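Trichothecene 3-O-acetyltransferase (Gibberella zeae, PDB 2RKV) catalyses transfer of an acetyl group from acetyl coenzyme A to the 3-hydroxyl of trichothecene mycotoxins, a reaction of the BAHD acyltransferase superfamily. Local coordinates at residues 48-53 and 80-85; 291-296 and 336-341; 425-430 and 435-440. One frame throughout, in Å; residues are numbered along the deposited sequence.

Contact 1 of 3, residues 48-53 and 80-85; sequences RFSEAV and DVPRVV
Ser-50, on the last turn of helix 35-52, meets Pro-82 just before the edge strand 83-88, and it illustrates how a small polar side chain can let a helix end come very near a loop. The serine CB points toward the loop, and its hydroxyl stands beside the backbone N with chi1 at -59°. From there OG serves two neighbours at once. It is hydrogen-bonded to the carbonyl oxygen of Leu-46, one turn earlier in the same helix, and it lies against the proline ring, where OG is 3.0 Å from Pro-82 CD. That is a short approach of an oxygen to a ring carbon, whereas Pro-82 CG stands farther from the same OG at 4.0 Å.

The tight part of the contact extends over the adjoining backbone, with Val-81 CA 3.5 Å from Ser-50 OG and Asp-80 O equally 3.5 Å from Ser-50 CB. Here the CA atoms of Ser-50 and Val-81 come within 5.7 Å of each other. Pro-82 is buried, and its ring also touches Leu-46 and Ile-137, thereby joining the helix to strand 137-144, the parallel neighbour of strand 83-88. Toward solvent the fit is looser. Of the Val-81 side chain, CB and CG1 both stay 3.9 Å from Ser-50 OG, and the carboxylate of exposed Asp-80 makes no contact with residues 48-53.

The two segments thus touch without a polar bond between them. Because the hydroxyl proton is given to Leu-46 within the helix, the buried OG is satisfied by its own turn, and what it presents to the loop is an oxygen surface next to the ring carbon attached to nitrogen, a carbon that is probably slightly positive.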
loop_
_atom_site.group_PDB
_atom_site.type_symbol
_atom_site.label_atom_id
_atom_site.label_comp_id
_atom_site.label_asym_id
_atom_site.label_seq_id
_atom_site.Cartn_x
_atom_site.Cartn_y
_atom_site.Cartn_z
ATOM N N ARG A 48 -9.312 -22.089 -10.917
ATOM C CA ARG A 48 -10.733 -21.760 -10.735
ATOM C C ARG A 48 -11.006 -20.264 -10.822
ATOM O O ARG A 48 -11.979 -19.832 -11.447
ATOM C CB ARG A 48 -11.233 -22.283 -9.392
ATOM C CG ARG A 48 -11.483 -23.765 -9.404
ATOM C CD ARG A 48 -12.409 -24.137 -8.269
ATOM N NE ARG A 48 -11.642 -24.246 -7.047
ATOM C CZ ARG A 48 -11.124 -25.380 -6.598
ATOM N NH1 ARG A 48 -10.432 -25.383 -5.470
ATOM N NH2 ARG A 48 -11.304 -26.507 -7.277
ATOM N N PHE A 49 -10.139 -19.478 -10.195
ATOM C CA PHE A 49 -10.295 -18.031 -10.188
ATOM C C PHE A 49 -10.190 -17.487 -11.618
ATOM O O PHE A 49 -11.022 -16.677 -12.050
ATOM C CB PHE A 49 -9.233 -17.429 -9.261
ATOM C CG PHE A 49 -9.441 -15.965 -8.923
ATOM C CD1 PHE A 49 -8.442 -15.272 -8.239
ATOM C CD2 PHE A 49 -10.614 -15.291 -9.262
ATOM C CE1 PHE A 49 -8.598 -13.924 -7.903
ATOM C CE2 PHE A 49 -10.776 -13.933 -8.929
ATOM C CZ PHE A 49 -9.765 -13.262 -8.237
ATOM N N SER A 50 -9.182 -17.959 -12.353
ATOM C CA SER A 50 -8.948 -17.536 -13.740
ATOM C C SER A 50 -10.108 -17.909 -14.656
ATOM O O SER A 50 -10.462 -17.162 -15.572
ATOM C CB SER A 50 -7.665 -18.172 -14.290
ATOM O OG SER A 50 -6.558 -17.806 -13.499
ATOM N N GLU A 51 -10.702 -19.069 -14.401
ATOM C CA GLU A 51 -11.849 -19.502 -15.188
ATOM C C GLU A 51 -13.038 -18.579 -14.940
ATOM O O GLU A 51 -13.729 -18.184 -15.887
ATOM C CB GLU A 51 -12.189 -20.966 -14.886
ATOM C CG GLU A 51 -11.147 -21.926 -15.437
ATOM C CD GLU A 51 -11.310 -23.350 -14.940
ATOM O OE1 GLU A 51 -11.903 -23.557 -13.856
ATOM O OE2 GLU A 51 -10.823 -24.266 -15.636
ATOM N N ALA A 52 -13.242 -18.207 -13.674
ATOM C CA ALA A 52 -14.332 -17.312 -13.281
ATOM C C ALA A 52 -14.122 -15.862 -13.749
ATOM O O ALA A 52 -15.058 -15.217 -14.227
ATOM C CB ALA A 52 -14.534 -17.364 -11.768
ATOM N N VAL A 53 -12.894 -15.362 -13.592
ATOM C CA VAL A 53 -12.541 -13.977 -13.919
ATOM C C VAL A 53 -11.233 -13.985 -14.706
ATOM O O VAL A 53 -10.148 -13.789 -14.138
ATOM C CB VAL A 53 -12.429 -13.105 -12.637
ATOM C CG1 VAL A 53 -12.182 -11.638 -12.986
ATOM C CG2 VAL A 53 -13.706 -13.240 -11.783
ATOM N N ASP A 80 -2.567 -18.452 -19.112
ATOM C CA ASP A 80 -3.823 -19.111 -18.729
ATOM C C ASP A 80 -4.229 -18.840 -17.281
ATOM O O ASP A 80 -5.410 -18.660 -16.977
ATOM C CB ASP A 80 -3.729 -20.628 -18.961
ATOM C CG ASP A 80 -3.740 -20.999 -20.436
ATOM O OD1 ASP A 80 -4.092 -20.148 -21.281
ATOM O OD2 ASP A 80 -3.400 -22.159 -20.745
ATOM N N VAL A 81 -3.235 -18.823 -16.396
ATOM C CA VAL A 81 -3.443 -18.570 -14.977
ATOM C C VAL A 81 -2.408 -17.554 -14.479
ATOM O O VAL A 81 -1.367 -17.367 -15.125
ATOM C CB VAL A 81 -3.344 -19.881 -14.149
ATOM C CG1 VAL A 81 -4.449 -20.860 -14.555
ATOM C CG2 VAL A 81 -1.956 -20.518 -14.288
ATOM N N PRO A 82 -2.690 -16.875 -13.345
ATOM C CA PRO A 82 -1.634 -16.030 -12.781
ATOM C C PRO A 82 -0.435 -16.888 -12.389
ATOM O O PRO A 82 -0.621 -18.019 -11.934
ATOM C CB PRO A 82 -2.283 -15.450 -11.521
ATOM C CG PRO A 82 -3.748 -15.563 -11.752
ATOM C CD PRO A 82 -3.910 -16.838 -12.518
ATOM N N ARG A 83 0.772 -16.363 -12.586
ATOM C CA ARG A 83 2.000 -17.102 -12.281
ATOM C C ARG A 83 2.228 -17.235 -10.784
ATOM O O ARG A 83 2.217 -16.231 -10.059
ATOM C CB ARG A 83 3.217 -16.401 -12.882
ATOM C CG ARG A 83 3.294 -16.439 -14.403
ATOM C CD ARG A 83 4.450 -15.586 -14.892
ATOM N NE ARG A 83 4.720 -15.803 -16.312
ATOM C CZ ARG A 83 5.741 -15.269 -16.979
ATOM N NH1 ARG A 83 6.604 -14.470 -16.362
ATOM N NH2 ARG A 83 5.899 -15.533 -18.268
ATOM N N VAL A 84 2.441 -18.468 -10.333
ATOM C CA VAL A 84 2.957 -18.717 -8.984
ATOM C C VAL A 84 4.330 -19.382 -9.076
ATOM O O VAL A 84 4.550 -20.278 -9.894
ATOM C CB VAL A 84 1.968 -19.526 -8.075
ATOM C CG1 VAL A 84 1.776 -20.945 -8.572
ATOM C CG2 VAL A 84 2.438 -19.520 -6.604
ATOM N N VAL A 85 5.253 -18.886 -8.266
ATOM C CA VAL A 85 6.586 -19.455 -8.139
ATOM C C VAL A 85 6.593 -20.181 -6.802
ATOM O O VAL A 85 6.127 -19.641 -5.800
ATOM C CB VAL A 85 7.676 -18.338 -8.130
ATOM C CG1 VAL A 85 9.054 -18.890 -7.721
ATOM C CG2 VAL A 85 7.765 -17.660 -9.491
#

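Contact 2 of 3, residues 291-296 and 336-341; sequences RAVDAR and SELDPA. With COA (coenzyme A), chain B.
Val-293 sets CG1 anti to its backbone N, with chi1 at -179°, which leaves CG2 beside that N, while Leu-338 swings CG to the N side of its own backbone at -66°; the two branched ends thereby meet beside coenzyme A. The setting is the seven-stranded mixed sheet of this BAHD acyltransferase: strand 286-294, next to the outermost strand 310-318, carries Val-293 and Arg-291, and the loop leading into helix 340-356 folds over it. Leu-338 CD2 settles into the fork of the valine, 3.8 Å from Val-293 CG2 and 3.9 Å from Val-293 CG1. The other leucine methyl goes elsewhere, placing Leu-338 CD1 3.6 Å from Arg-291 NH1 in an oblique approach, with the two side chains crossing at nearly a right angle.

The two strand residues also border coenzyme A. Val-293 CG2 lies 3.8 Å from the pantoyl methyl CEP of coenzyme A, so this one methyl touches both the loop and the ligand. The extended chain of Arg-291 runs alongside, and the pantoyl methylene CCP of the cofactor lies over one face of its guanidinium, 4.0 Å from Arg-291 NH2. Salt bridges from that NH2 to Asp-262 and Asp-263 hold the group in place. The strand backbone adds one polar bond: Asp-294 N donates to O9P of coenzyme A at 2.7 Å, alongside side-chain bonds from Ser-260 and Lys-245, while Ala-292 also touches the T-2 toxin.

Beyond the strand, Arg-296 forms a salt bridge with Asp-160, the last residue of the family's HXXXD signature, whose His-156 lines the toxin pocket. Arg-296 is itself steadied by Asp-294, whose OD1 receives Arg-296 N at 2.9 Å as a cap and Arg-296 NH1 at the same distance, the two donors arriving from opposite faces of the carboxylate plane.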
loop_
_atom_site.group_PDB
_atom_site.type_symbol
_atom_site.label_atom_id
_atom_site.label_comp_id
_atom_site.label_asym_id
_atom_site.label_seq_id
_atom_site.Cartn_x
_atom_site.Cartn_y
_atom_site.Cartn_z
ATOM N N ARG A 291 -1.198 11.700 2.702
ATOM C CA ARG A 291 -1.894 10.515 3.234
ATOM C C ARG A 291 -2.719 9.817 2.152
ATOM O O ARG A 291 -3.571 10.440 1.535
ATOM C CB ARG A 291 -2.817 10.922 4.391
ATOM C CG ARG A 291 -3.352 9.757 5.201
ATOM C CD ARG A 291 -4.524 10.199 6.078
ATOM N NE ARG A 291 -4.813 9.273 7.173
ATOM C CZ ARG A 291 -5.712 9.524 8.126
ATOM N NH1 ARG A 291 -6.391 10.668 8.089
ATOM N NH2 ARG A 291 -5.930 8.648 9.100
ATOM N N ALA A 292 -2.457 8.526 1.924
ATOM C CA ALA A 292 -3.247 7.760 0.951
ATOM C C ALA A 292 -4.666 7.551 1.473
ATOM O O ALA A 292 -4.869 7.199 2.645
ATOM C CB ALA A 292 -2.591 6.419 0.647
ATOM N N VAL A 293 -5.643 7.766 0.599
ATOM C CA VAL A 293 -7.049 7.635 0.966
ATOM C C VAL A 293 -7.784 6.870 -0.143
ATOM O O VAL A 293 -7.750 7.271 -1.308
ATOM C CB VAL A 293 -7.721 9.020 1.201
ATOM C CG1 VAL A 293 -9.201 8.860 1.603
ATOM C CG2 VAL A 293 -6.965 9.800 2.275
ATOM N N ASP A 294 -8.441 5.780 0.245
ATOM C CA ASP A 294 -9.322 5.014 -0.636
ATOM C C ASP A 294 -10.473 5.920 -1.036
ATOM O O ASP A 294 -11.182 6.460 -0.168
ATOM C CB ASP A 294 -9.836 3.766 0.104
ATOM C CG ASP A 294 -10.860 2.952 -0.700
ATOM O OD1 ASP A 294 -11.001 3.161 -1.929
ATOM O OD2 ASP A 294 -11.509 2.077 -0.074
ATOM N N ALA A 295 -10.644 6.097 -2.347
ATOM C CA ALA A 295 -11.669 6.984 -2.884
ATOM C C ALA A 295 -12.979 6.260 -3.204
ATOM O O ALA A 295 -13.949 6.891 -3.633
ATOM C CB ALA A 295 -11.146 7.730 -4.110
ATOM N N ARG A 296 -13.014 4.944 -2.987
ATOM C CA ARG A 296 -14.231 4.177 -3.287
ATOM C C ARG A 296 -15.472 4.721 -2.559
ATOM O O ARG A 296 -16.495 4.967 -3.203
ATOM C CB ARG A 296 -14.048 2.682 -3.009
ATOM C CG ARG A 296 -13.194 1.945 -4.045
ATOM C CD ARG A 296 -12.772 0.589 -3.485
ATOM N NE ARG A 296 -11.830 -0.124 -4.356
ATOM C CZ ARG A 296 -10.563 0.222 -4.559
ATOM N NH1 ARG A 296 -10.041 1.290 -3.943
ATOM N NH2 ARG A 296 -9.806 -0.521 -5.363
ATOM N N SER A 336 -9.628 16.712 8.911
ATOM C CA SER A 336 -10.289 17.842 8.230
ATOM C C SER A 336 -10.379 17.693 6.701
ATOM O O SER A 336 -11.172 18.378 6.056
ATOM C CB SER A 336 -9.610 19.167 8.590
ATOM O OG SER A 336 -8.370 19.313 7.919
ATOM N N GLU A 337 -9.558 16.804 6.139
ATOM C CA GLU A 337 -9.490 16.597 4.687
ATOM C C GLU A 337 -10.302 15.396 4.195
ATOM O O GLU A 337 -10.280 15.080 3.008
ATOM C CB GLU A 337 -8.029 16.453 4.235
ATOM C CG GLU A 337 -7.299 17.775 4.070
ATOM C CD GLU A 337 -7.975 18.646 3.021
ATOM O OE1 GLU A 337 -7.961 18.294 1.810
ATOM O OE2 GLU A 337 -8.556 19.664 3.422
ATOM N N LEU A 338 -11.003 14.721 5.104
ATOM C CA LEU A 338 -11.677 13.466 4.755
ATOM C C LEU A 338 -13.170 13.595 4.465
ATOM O O LEU A 338 -13.880 12.587 4.390
ATOM C CB LEU A 338 -11.442 12.412 5.841
ATOM C CG LEU A 338 -9.998 11.946 5.993
ATOM C CD1 LEU A 338 -9.886 10.988 7.169
ATOM C CD2 LEU A 338 -9.467 11.309 4.687
ATOM N N ASP A 339 -13.644 14.822 4.290
ATOM C CA ASP A 339 -15.028 15.039 3.887
ATOM C C ASP A 339 -15.293 14.378 2.516
ATOM O O ASP A 339 -14.597 14.670 1.534
ATOM C CB ASP A 339 -15.333 16.533 3.841
ATOM C CG ASP A 339 -16.700 16.829 3.281
ATOM O OD1 ASP A 339 -17.700 16.537 3.971
ATOM O OD2 ASP A 339 -16.773 17.350 2.151
ATOM N N PRO A 340 -16.287 13.469 2.448
ATOM C CA PRO A 340 -16.577 12.753 1.198
ATOM C C PRO A 340 -16.791 13.653 -0.026
ATOM O O PRO A 340 -16.294 13.329 -1.113
ATOM C CB PRO A 340 -17.854 11.970 1.531
ATOM C CG PRO A 340 -17.787 11.769 2.990
ATOM C CD PRO A 340 -17.166 13.021 3.544
ATOM N N ALA A 341 -17.513 14.765 0.139
ATOM C CA ALA A 341 -17.744 15.678 -0.991
ATOM C C ALA A 341 -16.427 16.261 -1.508
ATOM O O ALA A 341 -16.242 16.407 -2.722
ATOM C CB ALA A 341 -18.729 16.791 -0.627
HETATM N N1A COA B . -18.240 9.577 16.658
HETATM C C2A COA B . -16.972 9.162 17.009
HETATM N N3A COA B . -16.184 8.485 16.099
HETATM C C4A COA B . -16.672 8.236 14.855
HETATM C C5A COA B . -17.951 8.653 14.482
HETATM C C6A COA B . -18.750 9.333 15.397
HETATM N N6A COA B . -20.053 9.498 15.150
HETATM N N7A COA B . -18.161 8.273 13.196
HETATM C C8A COA B . -17.054 7.630 12.752
HETATM N N9A COA B . -16.128 7.602 13.769
HETATM C C1B COA B . -14.805 6.964 13.746
HETATM C C2B COA B . -14.970 5.459 13.790
HETATM O O2B COA B . -15.213 5.012 15.093
HETATM C C3B COA B . -13.632 5.014 13.251
HETATM O O3B COA B . -12.655 5.222 14.225
HETATM P P3B COA B . -11.925 3.999 14.932
HETATM O O7A COA B . -11.289 3.148 13.853
HETATM O O8A COA B . -12.994 3.249 15.684
HETATM O O9A COA B . -10.903 4.561 15.882
HETATM C C4B COA B . -13.315 6.070 12.229
HETATM O O4B COA B . -14.101 7.212 12.540
HETATM C C5B COA B . -13.595 5.569 10.834
HETATM O O5B COA B . -13.013 6.576 10.071
HETATM P P1A COA B . -12.625 6.329 8.549
HETATM O O1A COA B . -13.727 5.549 7.836
HETATM O O2A COA B . -12.305 7.660 7.909
HETATM O O3A COA B . -11.407 5.294 8.566
HETATM P P2A COA B . -10.013 5.440 9.324
HETATM O O4A COA B . -9.763 4.155 10.078
HETATM O O5A COA B . -9.898 6.701 10.133
HETATM O O6A COA B . -8.985 5.540 8.111
HETATM C CBP COA B . -8.195 6.306 6.006
HETATM C CCP COA B . -8.887 6.702 7.309
HETATM C CDP COA B . -6.803 5.754 6.322
HETATM C CEP COA B . -8.014 7.548 5.136
HETATM C CAP COA B . -9.078 5.250 5.325
HETATM O OAP COA B . -10.360 5.771 5.032
HETATM C C9P COA B . -8.485 4.763 4.044
HETATM O O9P COA B . -8.788 5.440 2.859
HETATM N N8P COA B . -7.700 3.698 4.142
HETATM C C7P COA B . -7.013 3.129 3.009
HETATM C C6P COA B . -5.791 3.963 2.654
HETATM C C5P COA B . -5.132 3.269 1.500
HETATM O O5P COA B . -5.817 2.915 0.517
HETATM N N4P COA B . -3.826 3.065 1.609
#

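Contact 3 of 3, residues 425-430 and 435-440; sequences AALSLR and DRLKAD
Leu-437 of helix 431-439 reaches across to two leucines of strand 423-430, a compact example of a strand and the helix that follows it packing on each other. Its path is easily traced. CB leaves the helix toward the strand, and CG continues anti to the backbone N, with chi1 at -166°; neither atom has a partner in residues 425-430 within contact distance. At CG the chain forks. The CD1 branch is not among the atoms touching the strand leucines, and CD2 makes both contacts: Leu-437 CD2 is 3.7 Å from Leu-427 CD2 and 3.8 Å from Leu-429 CD1. One methyl therefore meets the ends of both strand residues, and the helix leucine crosses each of them at about a right angle.

Leu-427 and Leu-429 are two residues apart and so project from the same face of the strand, where both also touch Met-412 of the adjacent strand 411-414. Ser-428, between them, is instead hydrogen-bonded through OG to the backbone N of Val-408 and the backbone O of Ser-230. Helix 261-277 borders the cluster as well, since Leu-437 touches Ser-272 and Val-276.

All three leucines are buried and meet through methyl groups alone. The contact thus rests on shape and exclusion of water, while the Asp-440 to Arg-275 salt bridge, just past the helix, joins the chain there to helix 261-277.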
loop_
_atom_site.group_PDB
_atom_site.type_symbol
_atom_site.label_atom_id
_atom_site.label_comp_id
_atom_site.label_asym_id
_atom_site.label_seq_id
_atom_site.Cartn_x
_atom_site.Cartn_y
_atom_site.Cartn_z
ATOM N N ALA A 425 3.698 -0.355 12.015
ATOM C CA ALA A 425 4.059 0.695 11.066
ATOM C C ALA A 425 5.429 0.432 10.448
ATOM O O ALA A 425 6.404 0.196 11.172
ATOM C CB ALA A 425 4.024 2.082 11.747
ATOM N N ALA A 426 5.496 0.462 9.117
ATOM C CA ALA A 426 6.780 0.417 8.404
ATOM C C ALA A 426 7.248 1.831 8.073
ATOM O O ALA A 426 6.552 2.573 7.384
ATOM C CB ALA A 426 6.661 -0.417 7.133
ATOM N N LEU A 427 8.418 2.200 8.590
ATOM C CA LEU A 427 8.979 3.540 8.363
ATOM C C LEU A 427 10.286 3.459 7.598
ATOM O O LEU A 427 11.136 2.625 7.926
ATOM C CB LEU A 427 9.237 4.246 9.702
ATOM C CG LEU A 427 8.057 4.979 10.350
ATOM C CD1 LEU A 427 6.895 4.058 10.706
ATOM C CD2 LEU A 427 8.539 5.706 11.584
ATOM N N SER A 428 10.422 4.295 6.572
ATOM C CA SER A 428 11.704 4.471 5.885
ATOM C C SER A 428 12.204 5.881 6.155
ATOM O O SER A 428 11.521 6.866 5.862
ATOM C CB SER A 428 11.591 4.206 4.380
ATOM O OG SER A 428 12.883 4.205 3.773
ATOM N N LEU A 429 13.382 5.962 6.762
ATOM C CA LEU A 429 13.931 7.247 7.175
ATOM C C LEU A 429 15.439 7.252 6.969
ATOM O O LEU A 429 16.078 6.198 6.996
ATOM C CB LEU A 429 13.626 7.489 8.655
ATOM C CG LEU A 429 12.182 7.726 9.118
ATOM C CD1 LEU A 429 12.123 7.695 10.645
ATOM C CD2 LEU A 429 11.593 9.031 8.570
ATOM N N ARG A 430 16.007 8.439 6.780
ATOM C CA ARG A 430 17.461 8.548 6.752
ATOM C C ARG A 430 18.036 8.163 8.114
ATOM O O ARG A 430 17.380 8.328 9.154
ATOM C CB ARG A 430 17.926 9.929 6.267
ATOM C CG ARG A 430 17.778 11.084 7.260
ATOM C CD ARG A 430 18.398 12.366 6.689
ATOM N NE ARG A 430 17.681 12.811 5.497
ATOM C CZ ARG A 430 18.105 13.728 4.636
ATOM N NH1 ARG A 430 19.273 14.336 4.812
ATOM N NH2 ARG A 430 17.356 14.037 3.585
ATOM N N ASP A 435 17.850 6.728 13.826
ATOM C CA ASP A 435 18.601 6.519 15.067
ATOM C C ASP A 435 18.045 7.365 16.207
ATOM O O ASP A 435 17.867 6.867 17.322
ATOM C CB ASP A 435 20.095 6.813 14.871
ATOM C CG ASP A 435 20.780 5.815 13.951
ATOM O OD1 ASP A 435 20.310 4.659 13.839
ATOM O OD2 ASP A 435 21.797 6.197 13.334
ATOM N N ARG A 436 17.757 8.633 15.918
ATOM C CA ARG A 436 17.195 9.545 16.918
ATOM C C ARG A 436 15.788 9.116 17.332
ATOM O O ARG A 436 15.426 9.196 18.509
ATOM C CB ARG A 436 17.179 10.982 16.403
ATOM C CG ARG A 436 18.566 11.610 16.326
ATOM C CD ARG A 436 18.511 13.048 15.854
ATOM N NE ARG A 436 19.823 13.684 15.987
ATOM C CZ ARG A 436 20.532 14.200 14.985
ATOM N NH1 ARG A 436 20.066 14.201 13.742
ATOM N NH2 ARG A 436 21.719 14.743 15.235
ATOM N N LEU A 437 15.000 8.661 16.357
ATOM C CA LEU A 437 13.644 8.202 16.635
ATOM C C LEU A 437 13.664 7.029 17.603
ATOM O O LEU A 437 12.925 7.013 18.578
ATOM C CB LEU A 437 12.914 7.821 15.340
ATOM C CG LEU A 437 11.397 7.640 15.439
ATOM C CD1 LEU A 437 10.702 8.947 15.792
ATOM C CD2 LEU A 437 10.864 7.079 14.127
ATOM N N LYS A 438 14.540 6.061 17.336
ATOM C CA LYS A 438 14.632 4.849 18.136
ATOM C C LYS A 438 15.051 5.127 19.578
ATOM O O LYS A 438 14.753 4.343 20.476
ATOM C CB LYS A 438 15.599 3.852 17.483
ATOM C CG LYS A 438 15.045 3.203 16.215
ATOM C CD LYS A 438 16.128 2.506 15.397
ATOM C CE LYS A 438 16.773 1.366 16.171
ATOM N NZ LYS A 438 17.841 0.704 15.374
ATOM N N ALA A 439 15.743 6.248 19.785
ATOM C CA ALA A 439 16.234 6.641 21.107
ATOM C C ALA A 439 15.351 7.700 21.772
ATOM O O ALA A 439 15.578 8.059 22.932
ATOM C CB ALA A 439 17.678 7.125 21.014
ATOM N N ASP A 440 14.340 8.180 21.045
ATOM C CA ASP A 440 13.436 9.226 21.543
ATOM C C ASP A 440 12.395 8.659 22.518
ATOM O O ASP A 440 11.578 7.814 22.135
ATOM C CB ASP A 440 12.773 9.941 20.358
ATOM C CG ASP A 440 11.830 11.065 20.782
ATOM O OD1 ASP A 440 10.779 10.776 21.385
ATOM O OD2 ASP A 440 12.120 12.235 20.470
#

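Overall arrangement
The three contacts follow one another along the chain without touching, and they divide between two sheets. Contact 1 belongs to the N-terminal part, where helix 35-52 meets the loop that leads into the outermost strand 83-88 of a five-stranded sheet. Contacts 2 and 3 both reach the seven-stranded sheet, with centres 27 Å apart and nearest atoms about 12 Å apart. Contact 2 is the one at the ligands: it borders coenzyme A, and the Val-293 side chain is about 7 Å from bound T-2 toxin, against about 12 Å for Leu-427 in contact 3. Contact 1 lies 33 Å from contact 2 and 40 Å from contact 3, centre to centre, the latter across the chain's centre.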